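Local coordinates for protein coatomer subunit delta (Saccharomyces cerevisiae, PDB 5FJZ) that forms part of the COPI vesicle coat, probably serving retrograde Golgi-to-ER transport, and through its mu-homology domain binds a tryptophan-based motif of the tethering protein Dsl1, at residues S119-T124 and D265-Q270; V140-E145 and F157-F162; E165-N170 and T190-S195. All blocks are in the same frame, centred on the assembly; numbering follows the deposited sequence.

Overall arrangement
The three contacts pack the four-stranded sheet against the mixed sheet of the mu-homology domain. Interactions 1 and 2 have centres 13 Å apart and adjoin along neighbouring strands 123-131 and 137-146, where Thr124 N lies 2.9 Å from Glu145 O in a probable hydrogen bond. Interactions 2 and 3, 9 Å apart between centres, are joined through neighbouring strands 155-159 and 190-194 of the mixed sheet, with Thr158 OG1 and Ser191 OG 2.7 Å apart in a probable hydrogen bond. Interactions 1 and 3 are 21 Å apart between centres and do not touch. Interaction 2 comes near the bound peptide through Phe162, which packs on an aromatic peptide side chain.

Interaction 1 of 3, residues S119-T124 and D265-Q270; sequences SLIPLT and DEYLVQ
A first torsion of -152° turns the ring of Tyr267 away from its backbone N and sends it across to Leu123, with the phenol oxygen arriving beside the main chain of Leu123 and the side chains of Ile121 and Pro122. There Tyr267 OH donates a short hydrogen bond of 2.5 Å to Leu123 O. The carbonyl oxygen sits at the edge of the ring, in its plane, and the donor approaches at a C=O...O angle of 119°, tilted 25° from the carbonyl plane. The acceptor is thus a main-chain carbonyl rather than a side chain.

Apolar groups close round the same oxygen. Pro122 comes from the opposite direction, its CD 3.3 Å from Tyr267 OH and 4.1 Å from Tyr267 CE2, near the plane of the ring. Ile121 contributes its CG2 methyl, 3.4 Å from Tyr267 OH, while Leu123 CB stands 3.6 Å from that oxygen. All four residues are buried, and the hydrogen bond gives the buried hydroxyl a partner among these carbon groups.

On its own sheet Tyr267 meets Phe224 edge to face, and its backbone pairs with Val222. Strand 257-269 belongs to the mixed sheet and strand 123-131 to the smaller antiparallel one, which makes this a polar tie between the two sheets of the beta-rich mu-homology domain.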
ATOM      1  N   SER A 119      26.537  10.664  -8.703  1.00 22.03           N
ATOM      2  CA  SER A 119      26.535  10.033 -10.004  1.00 25.70           C
ATOM      3  C   SER A 119      25.172   9.737 -10.583  1.00 26.68           C
ATOM      4  O   SER A 119      24.987   9.734 -11.840  1.00 21.27           O
ATOM      5  CB  SER A 119      27.435   8.767 -10.023  1.00 32.36           C
ATOM      6  OG  SER A 119      26.958   7.831  -9.092  1.00 34.78           O
ATOM      7  N   LEU A 120      24.171   9.566  -9.715  1.00 18.83           N
ATOM      8  CA  LEU A 120      22.827   9.278 -10.188  1.00 18.40           C
ATOM      9  C   LEU A 120      21.876  10.471 -10.185  1.00 15.89           C
ATOM     10  O   LEU A 120      20.691  10.274 -10.486  1.00 16.60           O
ATOM     11  CB  LEU A 120      22.179   8.235  -9.250  1.00 16.76           C
ATOM     12  CG  LEU A 120      22.412   6.725  -9.426  1.00 19.22           C
ATOM     13  CD1 LEU A 120      23.425   6.230 -10.424  1.00 19.97           C
ATOM     14  CD2 LEU A 120      22.282   5.872  -8.150  1.00 18.03           C
ATOM     15  N   ILE A 121      22.342  11.647  -9.737  1.00 16.61           N
ATOM     16  CA  ILE A 121      21.454  12.807  -9.478  1.00 16.72           C
ATOM     17  C   ILE A 121      21.406  13.749 -10.691  1.00 17.42           C
ATOM     18  O   ILE A 121      22.462  14.242 -11.111  1.00 20.37           O
ATOM     19  CB  ILE A 121      21.916  13.423  -8.156  1.00 18.47           C
ATOM     20  CG1 ILE A 121      21.487  12.391  -7.041  1.00 19.06           C
ATOM     21  CG2 ILE A 121      21.369  14.816  -7.942  1.00 18.29           C
ATOM     22  CD1 ILE A 121      21.921  12.705  -5.627  1.00 17.26           C
ATOM     23  N   PRO A 122      20.231  13.954 -11.273  1.00 16.26           N
ATOM     24  CA  PRO A 122      20.142  14.930 -12.339  1.00 19.98           C
ATOM     25  C   PRO A 122      20.095  16.416 -11.822  1.00 19.55           C
ATOM     26  O   PRO A 122      20.397  17.325 -12.580  1.00 20.68           O
ATOM     27  CB  PRO A 122      18.847  14.576 -13.011  1.00 22.05           C
ATOM     28  CG  PRO A 122      17.991  14.008 -11.916  1.00 20.91           C
ATOM     29  CD  PRO A 122      18.911  13.306 -10.978  1.00 17.29           C
ATOM     30  N   LEU A 123      19.566  16.611 -10.636  1.00 16.54           N
ATOM     31  CA  LEU A 123      19.290  17.947 -10.064  1.00 16.40           C
ATOM     32  C   LEU A 123      19.689  18.023  -8.612  1.00 15.75           C
ATOM     33  O   LEU A 123      19.082  17.381  -7.751  1.00 16.19           O
ATOM     34  CB  LEU A 123      17.839  18.293 -10.269  1.00 16.58           C
ATOM     35  CG  LEU A 123      17.419  19.693  -9.904  1.00 16.44           C
ATOM     36  CD1 LEU A 123      17.779  20.684 -10.957  1.00 15.49           C
ATOM     37  CD2 LEU A 123      15.904  19.701  -9.654  1.00 19.46           C
ATOM     38  N   THR A 124      20.732  18.789  -8.289  1.00 17.57           N
ATOM     39  CA  THR A 124      21.196  18.969  -6.924  1.00 17.67           C
ATOM     40  C   THR A 124      20.455  20.110  -6.306  1.00 19.13           C
ATOM     41  O   THR A 124      19.994  20.970  -6.994  1.00 16.75           O
ATOM     42  CB  THR A 124      22.735  19.221  -6.862  1.00 24.56           C
ATOM     43  OG1 THR A 124      23.070  20.241  -7.759  1.00 19.04           O
ATOM     44  CG2 THR A 124      23.493  18.009  -7.359  1.00 27.67           C
ATOM     45  N   ASP A 265      10.688  10.589  -8.030  1.00 15.58           N
ATOM     46  CA  ASP A 265       9.708   9.985  -7.074  1.00 16.91           C
ATOM     47  C   ASP A 265       9.977  10.606  -5.689  1.00 17.25           C
ATOM     48  O   ASP A 265       9.545  11.727  -5.422  1.00 20.30           O
ATOM     49  CB  ASP A 265       9.796   8.468  -7.165  1.00 19.33           C
ATOM     50  CG  ASP A 265       8.775   7.766  -6.231  1.00 27.51           C
ATOM     51  OD1 ASP A 265       7.903   8.453  -5.700  1.00 25.29           O
ATOM     52  OD2 ASP A 265       8.937   6.579  -5.939  1.00 33.06           O
ATOM     53  N   GLU A 266      10.738   9.977  -4.828  1.00 15.55           N
ATOM     54  CA  GLU A 266      11.023  10.521  -3.509  1.00 17.16           C
ATOM     55  C   GLU A 266      12.311  11.374  -3.565  1.00 15.41           C
ATOM     56  O   GLU A 266      13.365  10.851  -3.443  1.00 13.59           O
ATOM     57  CB  GLU A 266      11.151   9.406  -2.476  1.00 20.02           C
ATOM     58  CG  GLU A 266       9.823   8.645  -2.265  1.00 27.11           C
ATOM     59  CD  GLU A 266       9.879   7.486  -1.239  1.00 35.45           C
ATOM     60  OE1 GLU A 266      10.964   7.139  -0.699  1.00 33.89           O
ATOM     61  OE2 GLU A 266       8.827   6.850  -1.025  1.00 43.41           O
ATOM     62  N   TYR A 267      12.134  12.657  -3.872  1.00 14.36           N
ATOM     63  CA  TYR A 267      13.183  13.514  -4.300  1.00 14.64           C
ATOM     64  C   TYR A 267      13.047  14.716  -3.381  1.00 16.01           C
ATOM     65  O   TYR A 267      12.200  15.610  -3.609  1.00 17.37           O
ATOM     66  CB  TYR A 267      13.104  13.894  -5.725  1.00 15.86           C
ATOM     67  CG  TYR A 267      14.434  14.203  -6.396  1.00 15.63           C
ATOM     68  CD1 TYR A 267      15.064  15.436  -6.178  1.00 15.87           C
ATOM     69  CD2 TYR A 267      14.981  13.360  -7.347  1.00 13.66           C
ATOM     70  CE1 TYR A 267      16.224  15.773  -6.859  1.00 16.29           C
ATOM     71  CE2 TYR A 267      16.145  13.689  -8.032  1.00 15.28           C
ATOM     72  CZ  TYR A 267      16.796  14.869  -7.741  1.00 15.49           C
ATOM     73  OH  TYR A 267      17.981  15.205  -8.405  1.00 17.16           O
ATOM     74  N   LEU A 268      13.840  14.711  -2.327  1.00 13.33           N
ATOM     75  CA  LEU A 268      13.634  15.677  -1.276  1.00 14.94           C
ATOM     76  C   LEU A 268      14.824  16.216  -0.432  1.00 16.59           C
ATOM     77  O   LEU A 268      15.815  15.604  -0.345  1.00 14.95           O
ATOM     78  CB  LEU A 268      12.602  15.124  -0.301  1.00 17.43           C
ATOM     79  CG  LEU A 268      12.803  14.115   0.815  1.00 25.48           C
ATOM     80  CD1 LEU A 268      11.689  13.077   0.674  1.00 32.62           C
ATOM     81  CD2 LEU A 268      14.110  13.419   0.899  1.00 31.95           C
ATOM     82  N   VAL A 269      14.563  17.329   0.237  1.00 14.91           N
ATOM     83  CA  VAL A 269      15.474  17.921   1.207  1.00 18.61           C
ATOM     84  C   VAL A 269      14.859  17.903   2.564  1.00 16.86           C
ATOM     85  O   VAL A 269      13.734  18.316   2.806  1.00 16.84           O
ATOM     86  CB  VAL A 269      16.259  19.157   0.703  1.00 18.96           C
ATOM     87  CG1 VAL A 269      15.754  19.711  -0.580  1.00 20.11           C
ATOM     88  CG2 VAL A 269      16.569  20.185   1.790  1.00 19.63           C
ATOM     89  N   GLN A 270      15.635  17.435   3.499  1.00 22.20           N
ATOM     90  CA  GLN A 270      15.152  17.096   4.792  1.00 29.01           C
ATOM     91  C   GLN A 270      16.107  17.574   5.884  1.00 33.82           C
ATOM     92  O   GLN A 270      15.686  18.082   6.917  1.00 33.75           O
ATOM     93  CB  GLN A 270      15.077  15.572   4.784  1.00 32.91           C
ATOM     94  CG  GLN A 270      14.566  14.877   5.987  1.00 39.45           C
ATOM     95  CD  GLN A 270      13.483  13.920   5.582  1.00 32.58           C
ATOM     96  OE1 GLN A 270      13.718  12.924   4.898  1.00 42.59           O
ATOM     97  NE2 GLN A 270      12.269  14.267   5.926  1.00 35.47           N
ATOM     98  OXT GLN A 270      17.302  17.281   5.748  1.00 44.70           O
TER

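Interaction 2 of 3, residues V140-E145 and F157-F162; sequences VIIEYE and FTIPVF
The rings of Tyr144 and Phe157 meet obliquely in the core of a beta sandwich, their side chains crossing at about a right angle. Tyr144 CD2 comes within 4.0 Å of Phe157 CZ, the far end of the phenylalanine. Ile142 also approaches that ring at a slant, passing alongside Phe157 in the opposite direction. Its two branches lie along one side of Phe157, CD1 nearer CB and CG, CG2 nearer CE2, both meeting CD2: Ile142 CD1 lies 3.9 Å from Phe157 CD2, and Ile142 CG2 reaches Phe157 CE2 at 4.0 Å.

The chi1 of Tyr144, 52°, places CG between the backbone N and the carbonyl carbon, which turns the ring toward the end of Phe157. Ile142, Tyr144, Phe157 and Ile159 all direct their CB atoms at the facing strand. No hydrogen bond spans the gap; the axes of the short strand segments 140-145 and 157-159 approach to 10.9 Å, and their N-to-C directions make 147°, as layers of different sheets. Leu205 and Phe207 of strand 202-210 extend the apolar layer round Phe157 and Ile142 respectively.

At the other end, the methyl groups Ile142 CD1 and Ile159 CD1 stand 4.5 Å apart.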
ATOM      1  N   VAL A 140      12.830  31.815   2.195  1.00 17.97           N
ATOM      2  CA  VAL A 140      13.433  30.620   1.733  1.00 17.76           C
ATOM      3  C   VAL A 140      14.100  30.810   0.433  1.00 18.38           C
ATOM      4  O   VAL A 140      13.532  31.433  -0.478  1.00 18.04           O
ATOM      5  CB  VAL A 140      12.355  29.515   1.534  1.00 19.02           C
ATOM      6  CG1 VAL A 140      12.978  28.222   1.069  1.00 22.30           C
ATOM      7  CG2 VAL A 140      11.583  29.285   2.839  1.00 21.00           C
ATOM      8  N   ILE A 141      15.265  30.185   0.270  1.00 16.68           N
ATOM      9  CA  ILE A 141      15.910  30.099  -1.000  1.00 18.06           C
ATOM     10  C   ILE A 141      16.249  28.623  -1.277  1.00 16.95           C
ATOM     11  O   ILE A 141      16.915  27.953  -0.485  1.00 18.50           O
ATOM     12  CB  ILE A 141      17.249  30.948  -1.036  1.00 19.43           C
ATOM     13  CG1 ILE A 141      16.950  32.421  -0.795  1.00 23.00           C
ATOM     14  CG2 ILE A 141      18.002  30.706  -2.352  1.00 20.03           C
ATOM     15  CD1 ILE A 141      18.171  33.362  -0.818  1.00 25.54           C
ATOM     16  N   ILE A 142      15.744  28.152  -2.381  1.00 17.12           N
ATOM     17  CA  ILE A 142      16.083  26.847  -2.882  1.00 19.73           C
ATOM     18  C   ILE A 142      16.999  27.049  -4.059  1.00 19.30           C
ATOM     19  O   ILE A 142      16.609  27.569  -5.135  1.00 19.88           O
ATOM     20  CB  ILE A 142      14.814  26.033  -3.357  1.00 17.93           C
ATOM     21  CG1 ILE A 142      13.821  25.918  -2.231  1.00 16.34           C
ATOM     22  CG2 ILE A 142      15.302  24.622  -3.774  1.00 20.82           C
ATOM     23  CD1 ILE A 142      12.441  25.333  -2.622  1.00 17.87           C
ATOM     24  N   GLU A 143      18.181  26.483  -3.935  1.00 16.11           N
ATOM     25  CA  GLU A 143      19.130  26.490  -5.026  1.00 21.66           C
ATOM     26  C   GLU A 143      19.272  25.159  -5.646  1.00 17.51           C
ATOM     27  O   GLU A 143      19.333  24.177  -4.999  1.00 23.84           O
ATOM     28  CB  GLU A 143      20.514  26.902  -4.508  1.00 29.18           C
ATOM     29  CG  GLU A 143      20.520  28.403  -4.299  1.00 40.96           C
ATOM     30  CD  GLU A 143      21.779  28.904  -3.675  1.00 49.45           C
ATOM     31  OE1 GLU A 143      22.446  28.116  -2.944  1.00 53.35           O
ATOM     32  OE2 GLU A 143      22.081  30.097  -3.949  1.00 59.61           O
ATOM     33  N   TYR A 144      19.245  25.167  -6.941  1.00 18.06           N
ATOM     34  CA  TYR A 144      19.289  23.963  -7.744  1.00 18.88           C
ATOM     35  C   TYR A 144      20.347  24.064  -8.839  1.00 21.65           C
ATOM     36  O   TYR A 144      20.658  25.161  -9.353  1.00 21.84           O
ATOM     37  CB  TYR A 144      17.921  23.708  -8.335  1.00 18.15           C
ATOM     38  CG  TYR A 144      17.273  24.867  -9.088  1.00 15.88           C
ATOM     39  CD1 TYR A 144      17.569  25.122 -10.423  1.00 16.05           C
ATOM     40  CD2 TYR A 144      16.314  25.640  -8.478  1.00 18.52           C
ATOM     41  CE1 TYR A 144      17.006  26.213 -11.096  1.00 17.59           C
ATOM     42  CE2 TYR A 144      15.698  26.681  -9.152  1.00 19.70           C
ATOM     43  CZ  TYR A 144      16.069  26.989 -10.441  1.00 18.80           C
ATOM     44  OH  TYR A 144      15.455  28.063 -11.110  1.00 18.69           O
ATOM     45  N   GLU A 145      20.908  22.913  -9.218  1.00 20.97           N
ATOM     46  CA  GLU A 145      21.795  22.799 -10.329  1.00 19.73           C
ATOM     47  C   GLU A 145      21.495  21.522 -11.108  1.00 20.74           C
ATOM     48  O   GLU A 145      21.460  20.429 -10.519  1.00 22.01           O
ATOM     49  CB  GLU A 145      23.272  22.767  -9.885  1.00 25.54           C
ATOM     50  CG  GLU A 145      24.171  22.695 -11.110  1.00 31.79           C
ATOM     51  CD  GLU A 145      25.588  23.148 -10.896  1.00 40.66           C
ATOM     52  OE1 GLU A 145      26.150  22.837  -9.825  1.00 41.62           O
ATOM     53  OE2 GLU A 145      26.120  23.815 -11.837  1.00 50.97           O
ATOM     54  N   PHE A 157       8.150  22.568  -6.778  1.00 18.50           N
ATOM     55  CA  PHE A 157       8.631  22.451  -5.388  1.00 15.42           C
ATOM     56  C   PHE A 157       7.490  22.517  -4.382  1.00 14.89           C
ATOM     57  O   PHE A 157       6.616  23.414  -4.490  1.00 16.26           O
ATOM     58  CB  PHE A 157       9.638  23.600  -5.110  1.00 15.53           C
ATOM     59  CG  PHE A 157      10.790  23.617  -6.064  1.00 16.85           C
ATOM     60  CD1 PHE A 157      10.647  24.264  -7.315  1.00 17.18           C
ATOM     61  CD2 PHE A 157      11.985  23.075  -5.725  1.00 19.48           C
ATOM     62  CE1 PHE A 157      11.693  24.239  -8.234  1.00 18.03           C
ATOM     63  CE2 PHE A 157      13.039  23.038  -6.610  1.00 17.57           C
ATOM     64  CZ  PHE A 157      12.894  23.666  -7.855  1.00 17.66           C
ATOM     65  N   THR A 158       7.456  21.581  -3.462  1.00 14.69           N
ATOM     66  CA  THR A 158       6.354  21.490  -2.476  1.00 16.58           C
ATOM     67  C   THR A 158       6.925  21.654  -1.074  1.00 15.80           C
ATOM     68  O   THR A 158       7.863  21.010  -0.683  1.00 16.61           O
ATOM     69  CB  THR A 158       5.501  20.192  -2.631  1.00 17.03           C
ATOM     70  OG1 THR A 158       4.987  20.265  -3.950  1.00 16.52           O
ATOM     71  CG2 THR A 158       4.381  20.168  -1.594  1.00 16.93           C
ATOM     72  N   ILE A 159       6.322  22.562  -0.328  1.00 13.88           N
ATOM     73  CA  ILE A 159       6.618  22.855   1.016  1.00 15.39           C
ATOM     74  C   ILE A 159       5.446  22.381   1.844  1.00 17.83           C
ATOM     75  O   ILE A 159       4.297  22.788   1.580  1.00 16.50           O
ATOM     76  CB  ILE A 159       6.791  24.418   1.275  1.00 17.49           C
ATOM     77  CG1 ILE A 159       7.675  25.028   0.220  1.00 19.85           C
ATOM     78  CG2 ILE A 159       7.342  24.615   2.676  1.00 19.14           C
ATOM     79  CD1 ILE A 159       9.061  24.402   0.125  1.00 24.21           C
ATOM     80  N   PRO A 160       5.692  21.557   2.903  1.00 16.82           N
ATOM     81  CA  PRO A 160       4.600  20.900   3.709  1.00 20.74           C
ATOM     82  C   PRO A 160       3.896  21.752   4.798  1.00 20.73           C
ATOM     83  O   PRO A 160       3.714  21.315   5.943  1.00 18.47           O
ATOM     84  CB  PRO A 160       5.287  19.736   4.317  1.00 19.76           C
ATOM     85  CG  PRO A 160       6.686  20.233   4.506  1.00 21.31           C
ATOM     86  CD  PRO A 160       6.994  21.041   3.275  1.00 17.80           C
ATOM     87  N   VAL A 161       3.393  22.897   4.369  1.00 22.04           N
ATOM     88  CA  VAL A 161       2.726  23.828   5.247  1.00 21.64           C
ATOM     89  C   VAL A 161       1.543  24.338   4.482  1.00 19.82           C
ATOM     90  O   VAL A 161       1.482  24.225   3.252  1.00 16.11           O
ATOM     91  CB  VAL A 161       3.664  24.958   5.742  1.00 20.27           C
ATOM     92  CG1 VAL A 161       4.743  24.415   6.606  1.00 22.70           C
ATOM     93  CG2 VAL A 161       4.232  25.738   4.617  1.00 19.19           C
ATOM     94  N   PHE A 162       0.565  24.855   5.204  1.00 21.31           N
ATOM     95  CA  PHE A 162      -0.632  25.412   4.571  1.00 20.48           C
ATOM     96  C   PHE A 162      -0.862  26.811   5.168  1.00 22.85           C
ATOM     97  O   PHE A 162      -1.551  26.915   6.195  1.00 24.87           O
ATOM     98  CB  PHE A 162      -1.886  24.554   4.939  1.00 21.53           C
ATOM     99  CG  PHE A 162      -1.861  23.161   4.365  1.00 19.40           C
ATOM    100  CD1 PHE A 162      -1.092  22.193   4.966  1.00 23.60           C
ATOM    101  CD2 PHE A 162      -2.469  22.883   3.191  1.00 20.52           C
ATOM    102  CE1 PHE A 162      -0.979  20.929   4.409  1.00 23.73           C
ATOM    103  CE2 PHE A 162      -2.341  21.644   2.598  1.00 22.52           C
ATOM    104  CZ  PHE A 162      -1.611  20.659   3.219  1.00 24.10           C
TER

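Interaction 3 of 3, residues E165-N170 and T190-S195; sequences EPVDIN and TSIKIS
Val167 and Ile169 pack against Thr190 and Ile192 at one end of the beta sandwich, using only aliphatic groups across the gap. Val167 splits its two methyls between two partners. Its CG2 meets Thr190 CG2 tip to tip at 3.8 Å, whereas Val167 CG1 runs obliquely to Ile192 CD1 at 4.1 Å. Ile192 answers with two branches of its own: while CD1 serves Val167, Ile192 CG2 faces the end of Ile169, whose CD1 lies 4.2 Å away. The result is a short zigzag of methyl contacts from Thr190 through Val167 and Ile192 to Ile169.

The torsion of Thr190 separates its polar and apolar functions. With chi1 at -55°, CG2 stands opposite the backbone N and is presented to Val167, and the hydroxyl is directed elsewhere. In Ile192 a chi2 of 163° extends the longer branch, carrying CD1 to the valine.

Beyond this first layer, the main chain sets the spacing. On each side the contacting residues are two apart, Val167 with Ile169 and Thr190 with Ile192, and all four direct their CB atoms across the contact; the intervening Ser191 points the other way. Strand 190-194 is held in the mixed sheet by backbone bonds of Thr190 with Ile159 and of Ile192 with Phe157, and the short strand 168-169 is an edge strand of the four-stranded sheet, with Asp168 bonded to Thr208. Phe207 packs against both Val167 and Ile192, and Gln102 of a neighbouring subunit hydrogen-bonds to the threonine hydroxyl through NE2. Within the chain, that same oxygen, Thr190 OG1, is hydrogen-bonded to Val161 O.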
ATOM      1  N   GLU A 165      -1.570  33.188   5.072  1.00 31.62           N
ATOM      2  CA  GLU A 165      -1.227  34.278   4.110  1.00 31.77           C
ATOM      3  C   GLU A 165      -0.731  33.716   2.782  1.00 27.87           C
ATOM      4  O   GLU A 165      -0.083  32.692   2.785  1.00 27.13           O
ATOM      5  CB  GLU A 165      -0.136  35.131   4.769  1.00 37.98           C
ATOM      6  CG  GLU A 165       0.278  36.411   4.060  1.00 42.19           C
ATOM      7  CD  GLU A 165      -0.780  37.496   4.104  1.00 47.55           C
ATOM      8  OE1 GLU A 165      -1.747  37.408   4.904  1.00 44.26           O
ATOM      9  OE2 GLU A 165      -0.623  38.482   3.338  1.00 57.87           O
ATOM     10  N   PRO A 166      -0.968  34.415   1.664  1.00 25.28           N
ATOM     11  CA  PRO A 166      -0.350  34.041   0.380  1.00 27.82           C
ATOM     12  C   PRO A 166       1.175  33.982   0.386  1.00 28.83           C
ATOM     13  O   PRO A 166       1.827  34.824   0.998  1.00 28.11           O
ATOM     14  CB  PRO A 166      -0.751  35.135  -0.589  1.00 28.28           C
ATOM     15  CG  PRO A 166      -1.743  36.022   0.103  1.00 29.51           C
ATOM     16  CD  PRO A 166      -1.904  35.551   1.525  1.00 29.51           C
ATOM     17  N   VAL A 167       1.735  33.023  -0.350  1.00 25.54           N
ATOM     18  CA  VAL A 167       3.182  32.998  -0.612  1.00 22.53           C
ATOM     19  C   VAL A 167       3.583  34.176  -1.486  1.00 25.09           C
ATOM     20  O   VAL A 167       2.936  34.441  -2.457  1.00 25.01           O
ATOM     21  CB  VAL A 167       3.489  31.760  -1.506  1.00 25.13           C
ATOM     22  CG1 VAL A 167       4.918  31.805  -1.993  1.00 29.80           C
ATOM     23  CG2 VAL A 167       3.191  30.478  -0.795  1.00 26.35           C
ATOM     24  N   ASP A 168       4.724  34.798  -1.186  1.00 20.83           N
ATOM     25  CA  ASP A 168       5.288  35.911  -1.904  1.00 26.67           C
ATOM     26  C   ASP A 168       6.563  35.447  -2.545  1.00 23.41           C
ATOM     27  O   ASP A 168       7.506  35.050  -1.850  1.00 23.53           O
ATOM     28  CB  ASP A 168       5.552  37.035  -0.865  1.00 31.37           C
ATOM     29  CG  ASP A 168       6.055  38.319  -1.451  1.00 39.07           C
ATOM     30  OD1 ASP A 168       6.157  38.481  -2.684  1.00 44.61           O
ATOM     31  OD2 ASP A 168       6.415  39.185  -0.627  1.00 46.61           O
ATOM     32  N   ILE A 169       6.501  35.327  -3.846  1.00 19.56           N
ATOM     33  CA  ILE A 169       7.629  34.932  -4.721  1.00 20.73           C
ATOM     34  C   ILE A 169       8.605  36.091  -4.781  1.00 19.96           C
ATOM     35  O   ILE A 169       8.207  37.219  -5.104  1.00 25.09           O
ATOM     36  CB  ILE A 169       7.162  34.637  -6.161  1.00 22.56           C
ATOM     37  CG1 ILE A 169       6.082  33.581  -6.255  1.00 26.30           C
ATOM     38  CG2 ILE A 169       8.341  34.267  -7.082  1.00 22.58           C
ATOM     39  CD1 ILE A 169       6.418  32.326  -5.487  1.00 25.06           C
ATOM     40  N   ASN A 170       9.848  35.871  -4.385  1.00 21.30           N
ATOM     41  CA  ASN A 170      10.858  36.934  -4.381  1.00 22.24           C
ATOM     42  C   ASN A 170      11.613  36.895  -5.692  1.00 24.60           C
ATOM     43  O   ASN A 170      12.617  36.198  -5.887  1.00 22.36           O
ATOM     44  CB  ASN A 170      11.676  36.791  -3.076  1.00 21.55           C
ATOM     45  CG  ASN A 170      10.783  36.978  -1.828  1.00 24.58           C
ATOM     46  OD1 ASN A 170       9.767  37.683  -1.870  1.00 30.54           O
ATOM     47  ND2 ASN A 170      11.147  36.337  -0.717  1.00 26.81           N
ATOM     48  N   THR A 190       2.049  23.247   0.070  1.00 19.29           N
ATOM     49  CA  THR A 190       1.962  24.338  -0.877  1.00 18.37           C
ATOM     50  C   THR A 190       3.011  24.168  -1.991  1.00 18.31           C
ATOM     51  O   THR A 190       4.164  23.936  -1.720  1.00 17.45           O
ATOM     52  CB  THR A 190       2.183  25.643  -0.104  1.00 20.02           C
ATOM     53  OG1 THR A 190       1.239  25.702   0.985  1.00 22.96           O
ATOM     54  CG2 THR A 190       2.061  26.847  -1.034  1.00 22.57           C
ATOM     55  N   SER A 191       2.586  24.297  -3.238  1.00 18.69           N
ATOM     56  CA  SER A 191       3.384  23.937  -4.393  1.00 17.89           C
ATOM     57  C   SER A 191       3.645  25.149  -5.280  1.00 17.61           C
ATOM     58  O   SER A 191       2.719  25.911  -5.635  1.00 20.80           O
ATOM     59  CB  SER A 191       2.758  22.847  -5.247  1.00 17.34           C
ATOM     60  OG  SER A 191       2.710  21.623  -4.506  1.00 19.22           O
ATOM     61  N   ILE A 192       4.895  25.281  -5.678  1.00 13.33           N
ATOM     62  CA  ILE A 192       5.375  26.388  -6.546  1.00 13.80           C
ATOM     63  C   ILE A 192       6.014  25.798  -7.751  1.00 14.64           C
ATOM     64  O   ILE A 192       6.926  24.969  -7.658  1.00 19.43           O
ATOM     65  CB  ILE A 192       6.422  27.336  -5.834  1.00 15.06           C
ATOM     66  CG1 ILE A 192       5.804  27.913  -4.589  1.00 17.00           C
ATOM     67  CG2 ILE A 192       6.852  28.397  -6.875  1.00 16.87           C
ATOM     68  CD1 ILE A 192       6.821  28.525  -3.594  1.00 19.65           C
ATOM     69  N   LYS A 193       5.599  26.250  -8.913  1.00 16.29           N
ATOM     70  CA  LYS A 193       6.127  25.759 -10.128  1.00 14.95           C
ATOM     71  C   LYS A 193       7.027  26.726 -10.754  1.00 18.57           C
ATOM     72  O   LYS A 193       6.704  27.906 -10.841  1.00 20.26           O
ATOM     73  CB  LYS A 193       4.994  25.524 -11.101  1.00 16.62           C
ATOM     74  CG  LYS A 193       5.368  25.072 -12.502  1.00 20.44           C
ATOM     75  CD  LYS A 193       4.232  24.277 -13.188  1.00 30.35           C
ATOM     76  CE  LYS A 193       3.556  25.052 -14.281  1.00 33.80           C
ATOM     77  NZ  LYS A 193       2.975  26.336 -13.862  1.00 45.35           N
ATOM     78  N   ILE A 194       8.098  26.216 -11.318  1.00 17.93           N
ATOM     79  CA  ILE A 194       8.981  26.982 -12.159  0.50 21.35           C
ATOM     80  C   ILE A 194       8.853  26.490 -13.598  1.00 22.37           C
ATOM     81  O   ILE A 194       8.786  25.275 -13.860  1.00 20.18           O
ATOM     82  CB  ILE A 194      10.426  26.918 -11.595  0.50 24.71           C
ATOM     83  CG1 ILE A 194      10.674  28.228 -10.876  0.50 26.79           C
ATOM     84  CG2 ILE A 194      11.511  26.775 -12.638  0.50 23.68           C
ATOM     85  CD1 ILE A 194      11.731  28.055  -9.825  0.50 30.42           C
ATOM     86  N   SER A 195       8.818  27.414 -14.533  1.00 22.02           N
ATOM     87  CA  SER A 195       8.595  27.071 -15.941  1.00 23.69           C
ATOM     88  C   SER A 195       9.660  26.228 -16.585  1.00 24.06           C
ATOM     89  O   SER A 195       9.346  25.268 -17.285  1.00 17.94           O
ATOM     90  CB  SER A 195       8.412  28.363 -16.760  1.00 26.33           C
ATOM     91  OG  SER A 195       7.339  28.189 -17.647  1.00 39.23           O
TER